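Local structure of putative N-acetylmuramoyl-L-alanine amidase,autolysin cwp6 (Peptoclostridium difficile, 5J72) at residues G164-D169 and D214-Q219; A182-A187 and A380-A385; V239-T244 and A268-A273; T143-S148 and K197-R202. The protein probably hydrolyses the amide bond between N-acetylmuramic acid and L-alanine in peptidoglycan as a zinc-dependent autolysin held at the cell wall by CWB2 modules. All blocks are in the same frame, centred on the assembly; numbering follows the deposited sequence.

The four contacts belong to the cell wall-binding part of the chain, and none includes the zinc ligands His460, Glu477 and His530. Interactions 2 and 4 are the closest pair, with centres 10 Å apart; strand 184-187 of interaction 2 leads into helix 194-203 of interaction 4, and Pro183 CG lies 3.8 Å from Ser148 OG. Interaction 1 adjoins interaction 2 through a probable hydrogen bond, Gly164 N to Ala187 O at 2.7 Å. It also touches interaction 3, about 14 Å away between centres, where Ala168 CB packs 3.6 Å from Arg241 NH2. A bound calcium ion sits about 8 Å from the Pro183 side chain and about 10 Å from that of Arg202.

Interaction 1. Residues G164-D169 and D214-Q219; sequences GELAAD and DGSVSQ
Leu166 reaches across to Ser216, and the leucine and the serine make up nearly all of this small contact. The leucine CB leaves the backbone toward the 214-219 loop, and with CG beside the backbone N (chi1 -61°) the CD1 methyl is carried toward Ser216. CB and CG serve as the stalk, and it is CD1 that arrives. This methyl group lies 3.2 Å from Ser216 OG, a short van der Waals approach, while Ser216 CA at 3.9 Å and Ser216 CB at 4.0 Å from the same CD1 form the rest of its seat. Ser216 turns its OG anti to its own backbone N (chi1 -170°), directly into the path of that methyl. A small residue suits the place, since the leucine end lies over its CA and CB as well. Asp169 OD1 approaches the same OG to only 4.1 Å, too long for a direct bond, so the contact is mainly packing. Firmer ties come from Asn163, whose ND2 donates to Ser216 O and whose OD1 accepts from Glu165 N, bridging both loops. Further along, Ser218 OG caps Lys220 N at the start of helix 219-228. The two loops follow strands 158-163 and 207-211, neighbours in the four-stranded parallel sheet of this CWB2 module, and lead respectively into helices 174-180 and 219-228; Ala167 in turn packs against helix 375-387.

Interaction 2. Residues A182-A187 and A380-A385; sequences APILLA and AGPLAA
Ala182 meets the ring of Pro382 with its backbone rather than its methyl: its CB points away, while Ala182 O comes within 3.4 Å of Pro382 CB. Pro183 follows, its own ring turned away toward Trp152 and Ser148, so that it offers mainly backbone, with Pro183 CA 4.4 Å from Pro382 CB. The bound calcium ion lies about 8 Å from this proline side chain. At Ile184 strand 184-187 begins and the side chain turns toward the helix. CG1 sits beside the backbone N (chi1 -73°), which carries the longer branch over the proline, and Ile184 CD1 lies 3.6 Å from Pro382 CG. The same isoleucine methyl also touches the ring at CD, and CG1 behind it rests almost as close to the ring CG. The two side chains cross at about a right angle. The strand is an outer one of the four-stranded parallel sheet of an alpha/beta CWB2 module, whereas helix 375-387 belongs to another such module, so the ring joins two units of the cell wall-anchoring region. Proline suits the spot because it brings a compact apolar ring to a buried surface; lacking an N-H, it also accompanies a kink in the helix. Thr174 and Ala177 of helix 174-180 touch the same ring. Beyond Ile184, Leu185 and Ala187 continue the strand beside strand 158-163.

Interaction 3. Residues V239-T244 and A268-A273; sequences VDRHET and AGEYDA
Glu270 OE1 is gripped by both terminal nitrogens of one guanidinium: Arg241 NH1 donates to it at 2.7 Å and Arg241 NH2 at 2.8 Å. This is an end-on salt bridge in which two N-H groups converge on a single oxygen, so both bonds are bent, with N-H...O angles of 147° and 141°. The oxygen lies at the guanidinium edge, practically in its plane, and is approached on its anti side. The carboxylate itself is turned 38° from the guanidinium plane. Length is what suits these residues to their places, because their CA atoms are 10.5 Å apart: Arg241 is extended from CG to NE, and Glu270 is extended beyond CG, the two chains meeting at roughly a right angle. NH1 has a second partner in Gly266 O, which helps fix the rotation of the head group, and NE makes a long, weak ion pair with Asp169 OD2. Arg241 and Glu270 are each the first residue of a helix, just after the N-cap positions Asp240 and Gly269; Asp240 OD1 accepts from Glu243 N at 2.9 Å. At such a place the carboxylate of Glu270 would probably suit the helix dipole. The bridge joins the starts of helices 241-253 and 270-283 within one CWB2 module, where Ala273 packs on Ala264 of strand 260-265, and Ala168 of a loop from the preceding module packs beside it.

Interaction 4. Residues T143-S148 and K197-R202; sequences TAVEIS and KAELKR
Val145 overlaps the aliphatic base of Glu199, the two side chains sliding past each other in opposite directions: its CG2 lies 3.7 Å from Glu199 CB, and its CG1 is likewise 3.7 Å from Glu199 OE1. They belong to two helices of a CWB2 module, an alpha/beta fold with a four-stranded parallel sheet; segments 143-148 and 197-202 run nearly parallel, their axes 15° apart in direction and 10.3 Å at closest approach. Leu185 of strand 184-187 touches Ser148 and Glu199, so the sheet lies against this pair, while Ile147 faces away toward Leu383 of helix 375-387. Glutamate suits the place because it offers CB and CG to the valine and a carboxylate to polar neighbours. A bend at chi2 (63°) folds that carboxylate back toward Ser148. The serine, its OG anti to the backbone N, donates from OG to Glu199 OE2 at 2.7 Å, reaching the oxygen on its anti side. Arg202, one turn further along the same helix as the glutamate, holds the syn sides: NE donates to Glu199 OE1 at 2.9 Å and NH1 to Glu199 OE2 at 2.8 Å, a side-on pairing with one nitrogen for each oxygen. The buried carboxylate is therefore met by three donors, which would probably stabilise its charged form. The arginine also reaches past the end of helix 140-151, where its NH1 donates to Trp152 O and its NH2 to Lys153 O.

Interaction 1. Residues G164-D169 and D214-Q219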
# COMPACT_ATOMS: atom_id res chain seq x y z
N GLY A 164 0.47 -15.64 15.18
CA GLY A 164 1.46 -14.79 14.53
C GLY A 164 2.34 -15.43 13.47
O GLY A 164 2.90 -14.71 12.66
N GLU A 165 2.49 -16.77 13.48
CA GLU A 165 3.34 -17.43 12.46
C GLU A 165 2.43 -18.03 11.40
O GLU A 165 2.94 -18.53 10.42
CB GLU A 165 4.27 -18.50 13.11
CG GLU A 165 4.99 -18.01 14.37
CD GLU A 165 6.08 -16.96 14.12
OE1 GLU A 165 6.34 -16.64 12.94
OE2 GLU A 165 6.68 -16.44 15.11
N LEU A 166 1.11 -18.00 11.57
CA LEU A 166 0.18 -18.44 10.54
C LEU A 166 -0.61 -17.20 10.18
O LEU A 166 -1.84 -17.27 10.01
CB LEU A 166 -0.90 -19.47 10.90
CG LEU A 166 -0.47 -20.83 11.38
CD1 LEU A 166 -1.74 -21.37 12.07
CD2 LEU A 166 -0.02 -21.76 10.23
N ALA A 167 0.05 -16.07 10.07
CA ALA A 167 -0.68 -14.84 9.83
C ALA A 167 -1.58 -14.88 8.58
O ALA A 167 -2.60 -14.19 8.58
CB ALA A 167 0.31 -13.69 9.74
N ALA A 168 -1.25 -15.68 7.53
CA ALA A 168 -2.07 -15.71 6.31
C ALA A 168 -3.49 -16.05 6.65
O ALA A 168 -4.39 -15.74 5.87
CB ALA A 168 -1.53 -16.73 5.31
N ASP A 169 -3.69 -16.65 7.81
CA ASP A 169 -5.03 -17.00 8.23
C ASP A 169 -5.82 -15.81 8.73
O ASP A 169 -7.04 -15.80 8.61
CB ASP A 169 -4.95 -18.05 9.33
CG ASP A 169 -5.06 -19.45 8.77
OD1 ASP A 169 -4.55 -20.40 9.43
OD2 ASP A 169 -5.67 -19.61 7.68
N ASP A 214 -9.17 -24.47 16.55
CA ASP A 214 -8.19 -24.83 17.60
C ASP A 214 -6.90 -25.34 17.06
O ASP A 214 -5.90 -25.41 17.79
CB ASP A 214 -8.76 -25.80 18.64
CG ASP A 214 -9.26 -27.10 18.06
OD1 ASP A 214 -10.03 -27.80 18.76
OD2 ASP A 214 -8.88 -27.43 16.90
N GLY A 215 -6.87 -25.68 15.76
CA GLY A 215 -5.63 -26.11 15.16
C GLY A 215 -4.69 -24.92 15.00
O GLY A 215 -3.48 -25.09 15.02
N SER A 216 -5.27 -23.69 14.85
CA SER A 216 -4.47 -22.46 14.69
C SER A 216 -4.09 -21.85 16.06
O SER A 216 -2.92 -21.56 16.34
CB SER A 216 -5.26 -21.44 13.89
OG SER A 216 -4.38 -20.39 13.56
N VAL A 217 -5.10 -21.70 16.90
CA VAL A 217 -4.91 -21.19 18.26
C VAL A 217 -5.69 -22.15 19.17
O VAL A 217 -6.92 -22.16 19.17
CB VAL A 217 -5.42 -19.73 18.39
CG1 VAL A 217 -5.11 -19.22 19.81
CG2 VAL A 217 -4.71 -18.85 17.33
N SER A 218 -4.96 -22.93 19.94
CA SER A 218 -5.55 -24.01 20.77
C SER A 218 -6.08 -23.57 22.12
O SER A 218 -5.92 -22.41 22.51
CB SER A 218 -4.47 -25.07 21.03
OG SER A 218 -3.61 -24.65 22.07
N GLN A 219 -6.70 -24.50 22.84
CA GLN A 219 -7.21 -24.25 24.18
C GLN A 219 -6.04 -23.90 25.09
O GLN A 219 -6.23 -23.25 26.12
CB GLN A 219 -7.90 -25.52 24.72
CG GLN A 219 -8.35 -25.34 26.18
CD GLN A 219 -9.18 -24.08 26.44
OE1 GLN A 219 -10.05 -23.67 25.63
NE2 GLN A 219 -8.90 -23.40 27.55

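Interaction 2. Residues A182-A187 and A380-A385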
# COMPACT_ATOMS: atom_id res chain seq x y z
N ALA A 182 -10.99 -2.49 17.27
CA ALA A 182 -10.09 -3.24 18.13
C ALA A 182 -8.76 -3.52 17.45
O ALA A 182 -8.71 -3.61 16.24
CB ALA A 182 -10.73 -4.61 18.40
N PRO A 183 -7.70 -3.65 18.23
CA PRO A 183 -6.43 -3.98 17.64
C PRO A 183 -6.32 -5.53 17.46
O PRO A 183 -7.09 -6.31 18.09
CB PRO A 183 -5.41 -3.54 18.70
CG PRO A 183 -6.14 -3.81 20.02
CD PRO A 183 -7.61 -3.40 19.69
N ILE A 184 -5.37 -5.96 16.64
CA ILE A 184 -5.11 -7.37 16.48
C ILE A 184 -3.76 -7.60 17.21
O ILE A 184 -2.76 -6.92 16.93
CB ILE A 184 -4.96 -7.72 15.00
CG1 ILE A 184 -6.34 -7.67 14.32
CG2 ILE A 184 -4.21 -9.10 14.90
CD1 ILE A 184 -6.34 -7.75 12.75
N LEU A 185 -3.74 -8.52 18.16
CA LEU A 185 -2.46 -8.88 18.79
C LEU A 185 -2.16 -10.36 18.37
O LEU A 185 -3.05 -11.04 17.88
CB LEU A 185 -2.50 -8.84 20.36
CG LEU A 185 -2.70 -7.42 20.90
CD1 LEU A 185 -2.80 -7.46 22.46
CD2 LEU A 185 -1.58 -6.44 20.42
N LEU A 186 -0.96 -10.81 18.63
CA LEU A 186 -0.58 -12.13 18.13
C LEU A 186 -0.28 -13.18 19.18
O LEU A 186 0.31 -12.89 20.23
CB LEU A 186 0.71 -11.93 17.28
CG LEU A 186 0.56 -10.89 16.16
CD1 LEU A 186 1.88 -10.69 15.46
CD2 LEU A 186 -0.53 -11.31 15.19
N ALA A 187 -0.66 -14.43 18.85
CA ALA A 187 -0.46 -15.59 19.72
C ALA A 187 0.36 -16.67 18.95
O ALA A 187 0.57 -16.56 17.74
CB ALA A 187 -1.80 -16.20 20.03
N ALA A 380 -1.16 -3.93 11.17
CA ALA A 380 -1.33 -2.49 10.90
C ALA A 380 -2.72 -2.22 10.38
O ALA A 380 -3.20 -1.10 10.46
CB ALA A 380 -0.29 -2.06 9.84
N GLY A 381 -3.38 -3.25 9.84
CA GLY A 381 -4.69 -3.02 9.21
C GLY A 381 -5.72 -2.29 10.03
O GLY A 381 -6.35 -1.34 9.53
N PRO A 382 -5.98 -2.70 11.30
CA PRO A 382 -7.00 -2.02 12.15
C PRO A 382 -6.69 -0.51 12.35
O PRO A 382 -7.56 0.32 12.45
CB PRO A 382 -6.97 -2.87 13.46
CG PRO A 382 -6.59 -4.21 12.96
CD PRO A 382 -5.47 -3.92 11.96
N LEU A 383 -5.39 -0.23 12.44
CA LEU A 383 -4.97 1.18 12.63
C LEU A 383 -5.11 1.96 11.37
O LEU A 383 -5.63 3.09 11.36
CB LEU A 383 -3.49 1.21 13.14
CG LEU A 383 -2.97 2.70 13.31
CD1 LEU A 383 -3.73 3.41 14.44
CD2 LEU A 383 -1.44 2.63 13.68
N ALA A 384 -4.70 1.34 10.22
CA ALA A 384 -4.89 2.01 8.92
C ALA A 384 -6.41 2.29 8.72
O ALA A 384 -6.86 3.34 8.27
CB ALA A 384 -4.37 1.06 7.81
N ALA A 385 -7.25 1.29 9.09
CA ALA A 385 -8.70 1.50 8.91
C ALA A 385 -9.22 2.67 9.83
O ALA A 385 -10.01 3.48 9.39
CB ALA A 385 -9.42 0.23 9.34

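Interaction 3. Residues V239-T244 and A268-A273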
# COMPACT_ATOMS: atom_id res chain seq x y z
N VAL A 239 -13.60 -24.56 8.53
CA VAL A 239 -12.76 -25.68 8.07
C VAL A 239 -11.56 -25.22 7.25
O VAL A 239 -10.54 -25.88 7.22
CB VAL A 239 -13.64 -26.68 7.25
CG1 VAL A 239 -14.18 -26.03 5.97
CG2 VAL A 239 -12.84 -27.93 6.89
N ASP A 240 -11.68 -24.07 6.57
CA ASP A 240 -10.60 -23.57 5.75
C ASP A 240 -10.73 -22.03 5.68
O ASP A 240 -11.69 -21.51 6.24
CB ASP A 240 -10.68 -24.17 4.31
CG ASP A 240 -11.88 -23.79 3.43
OD1 ASP A 240 -12.66 -22.92 3.82
OD2 ASP A 240 -12.02 -24.38 2.35
N ARG A 241 -9.83 -21.36 5.03
CA ARG A 241 -9.86 -19.88 4.88
C ARG A 241 -11.13 -19.40 4.28
O ARG A 241 -11.61 -18.36 4.67
CB ARG A 241 -8.79 -19.41 3.90
CG ARG A 241 -7.46 -19.98 4.23
CD ARG A 241 -6.44 -19.63 3.20
NE ARG A 241 -5.13 -19.90 3.77
CZ ARG A 241 -4.02 -19.43 3.26
NH1 ARG A 241 -4.05 -18.69 2.16
NH2 ARG A 241 -2.85 -19.70 3.83
N HIS A 242 -11.72 -20.13 3.30
CA HIS A 242 -12.94 -19.60 2.66
C HIS A 242 -14.05 -19.55 3.61
O HIS A 242 -14.77 -18.54 3.64
CB HIS A 242 -13.41 -20.43 1.42
CG HIS A 242 -12.29 -20.81 0.51
ND1 HIS A 242 -11.80 -19.94 -0.44
CD2 HIS A 242 -11.57 -21.95 0.41
CE1 HIS A 242 -10.81 -20.55 -1.07
NE2 HIS A 242 -10.65 -21.76 -0.58
N GLU A 243 -14.25 -20.63 4.42
CA GLU A 243 -15.35 -20.61 5.36
C GLU A 243 -15.09 -19.57 6.49
O GLU A 243 -16.01 -18.93 6.91
CB GLU A 243 -15.54 -22.01 6.04
CG GLU A 243 -16.93 -22.02 6.70
CD GLU A 243 -17.20 -23.31 7.54
OE1 GLU A 243 -16.26 -24.07 7.86
OE2 GLU A 243 -18.36 -23.49 7.86
N THR A 244 -13.88 -19.48 6.98
CA THR A 244 -13.59 -18.47 8.00
C THR A 244 -13.92 -17.06 7.48
O THR A 244 -14.50 -16.29 8.23
CB THR A 244 -12.13 -18.55 8.39
OG1 THR A 244 -11.94 -19.84 8.98
CG2 THR A 244 -11.75 -17.44 9.44
N ALA A 268 -4.37 -18.55 -3.50
CA ALA A 268 -3.38 -18.01 -4.41
C ALA A 268 -3.35 -16.48 -4.36
O ALA A 268 -2.54 -15.88 -5.06
CB ALA A 268 -3.71 -18.44 -5.85
N GLY A 269 -4.21 -15.82 -3.52
CA GLY A 269 -4.19 -14.36 -3.51
C GLY A 269 -4.05 -13.78 -2.12
O GLY A 269 -4.78 -12.87 -1.74
N GLU A 270 -3.11 -14.33 -1.37
CA GLU A 270 -2.87 -13.84 -0.01
C GLU A 270 -2.49 -12.35 -0.05
O GLU A 270 -2.98 -11.58 0.77
CB GLU A 270 -1.75 -14.66 0.65
CG GLU A 270 -2.21 -16.07 1.01
CD GLU A 270 -1.09 -16.94 1.65
OE1 GLU A 270 -1.38 -18.12 1.98
OE2 GLU A 270 0.04 -16.43 1.86
N TYR A 271 -1.57 -11.96 -0.99
CA TYR A 271 -1.18 -10.55 -1.07
C TYR A 271 -2.30 -9.74 -1.69
O TYR A 271 -2.36 -8.55 -1.44
CB TYR A 271 0.12 -10.37 -1.86
CG TYR A 271 1.29 -10.56 -0.92
CD1 TYR A 271 1.88 -11.81 -0.75
CD2 TYR A 271 1.79 -9.49 -0.18
CE1 TYR A 271 2.95 -11.99 0.11
CE2 TYR A 271 2.86 -9.67 0.70
CZ TYR A 271 3.43 -10.92 0.84
OH TYR A 271 4.49 -11.12 1.69
N ASP A 272 -3.19 -10.33 -2.47
CA ASP A 272 -4.33 -9.56 -2.96
C ASP A 272 -5.22 -9.19 -1.75
O ASP A 272 -5.70 -8.05 -1.60
CB ASP A 272 -5.14 -10.44 -3.94
CG ASP A 272 -4.37 -10.67 -5.22
OD1 ASP A 272 -3.74 -9.69 -5.73
OD2 ASP A 272 -4.36 -11.82 -5.73
N ALA A 273 -5.47 -10.19 -0.86
CA ALA A 273 -6.30 -9.97 0.34
C ALA A 273 -5.59 -8.88 1.23
O ALA A 273 -6.21 -7.92 1.69
CB ALA A 273 -6.46 -11.30 1.10

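Interaction 4. Residues T143-S148 and K197-R202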
# COMPACT_ATOMS: atom_id res chain seq x y z
N THR A 143 5.87 -5.56 17.59
CA THR A 143 5.39 -4.54 16.66
C THR A 143 3.84 -4.43 16.81
O THR A 143 3.34 -3.29 16.80
CB THR A 143 5.79 -4.90 15.21
OG1 THR A 143 7.15 -4.59 15.10
CG2 THR A 143 5.03 -4.04 14.14
N ALA A 144 3.11 -5.56 16.94
CA ALA A 144 1.65 -5.48 17.10
C ALA A 144 1.32 -4.68 18.40
O ALA A 144 0.36 -3.90 18.44
CB ALA A 144 1.05 -6.87 17.17
N VAL A 145 2.14 -4.82 19.43
CA VAL A 145 1.89 -4.06 20.67
C VAL A 145 2.09 -2.58 20.43
O VAL A 145 1.32 -1.76 20.96
CB VAL A 145 2.83 -4.60 21.79
CG1 VAL A 145 2.79 -3.66 23.04
CG2 VAL A 145 2.36 -6.03 22.21
N GLU A 146 3.13 -2.17 19.64
CA GLU A 146 3.29 -0.73 19.46
C GLU A 146 2.13 -0.15 18.67
O GLU A 146 1.79 1.01 18.86
CB GLU A 146 4.61 -0.40 18.76
CG GLU A 146 5.82 -0.80 19.62
CD GLU A 146 5.78 -0.06 21.00
OE1 GLU A 146 5.81 -0.73 22.05
OE2 GLU A 146 5.69 1.17 21.00
N ILE A 147 1.54 -0.95 17.77
CA ILE A 147 0.40 -0.48 16.97
C ILE A 147 -0.83 -0.29 17.91
O ILE A 147 -1.57 0.69 17.81
CB ILE A 147 0.13 -1.51 15.86
CG1 ILE A 147 1.24 -1.42 14.75
CG2 ILE A 147 -1.24 -1.20 15.19
CD1 ILE A 147 1.20 -2.67 13.80
N SER A 148 -1.02 -1.25 18.76
CA SER A 148 -2.10 -1.26 19.76
C SER A 148 -2.01 0.01 20.67
O SER A 148 -2.99 0.73 20.88
CB SER A 148 -1.95 -2.57 20.59
OG SER A 148 -2.97 -2.54 21.59
N LYS A 197 0.86 -10.84 26.45
CA LYS A 197 0.24 -10.93 27.78
C LYS A 197 0.20 -9.53 28.42
O LYS A 197 -0.82 -9.15 28.96
CB LYS A 197 1.10 -11.91 28.61
CG LYS A 197 0.92 -11.77 30.13
CD LYS A 197 1.81 -12.83 30.88
CE LYS A 197 1.68 -12.67 32.40
NZ LYS A 197 0.49 -13.44 32.88
N ALA A 198 1.29 -8.75 28.36
CA ALA A 198 1.32 -7.45 29.03
C ALA A 198 0.41 -6.46 28.32
O ALA A 198 -0.18 -5.61 28.99
CB ALA A 198 2.77 -6.90 29.07
N GLU A 199 0.31 -6.53 26.97
CA GLU A 199 -0.55 -5.55 26.31
C GLU A 199 -2.03 -5.92 26.54
O GLU A 199 -2.85 -5.02 26.65
CB GLU A 199 -0.19 -5.49 24.78
CG GLU A 199 -1.07 -4.50 23.97
CD GLU A 199 -0.91 -3.03 24.43
OE1 GLU A 199 -0.03 -2.74 25.30
OE2 GLU A 199 -1.67 -2.17 23.91
N LEU A 200 -2.39 -7.23 26.56
CA LEU A 200 -3.75 -7.61 26.88
C LEU A 200 -4.07 -7.03 28.30
O LEU A 200 -5.13 -6.46 28.52
CB LEU A 200 -3.92 -9.16 27.00
CG LEU A 200 -3.97 -9.90 25.65
CD1 LEU A 200 -3.93 -11.36 25.90
CD2 LEU A 200 -5.27 -9.51 24.94
N LYS A 201 -3.15 -7.15 29.25
CA LYS A 201 -3.45 -6.58 30.58
C LYS A 201 -3.63 -5.05 30.53
O LYS A 201 -4.55 -4.48 31.16
CB LYS A 201 -2.27 -6.87 31.56
CG LYS A 201 -2.26 -8.36 31.97
CD LYS A 201 -1.06 -8.61 32.99
CE LYS A 201 -1.06 -10.02 33.59
NZ LYS A 201 -2.20 -10.26 34.58
N ARG A 202 -2.76 -4.39 29.79
CA ARG A 202 -2.83 -2.92 29.70
C ARG A 202 -4.15 -2.46 29.05
O ARG A 202 -4.73 -1.49 29.52
CB ARG A 202 -1.65 -2.39 28.83
CG ARG A 202 -1.41 -0.88 29.04
CD ARG A 202 -0.46 -0.31 27.94
NE ARG A 202 -1.05 -0.41 26.60
CZ ARG A 202 -2.00 0.41 26.16
NH1 ARG A 202 -2.53 0.23 24.96
NH2 ARG A 202 -2.42 1.43 26.93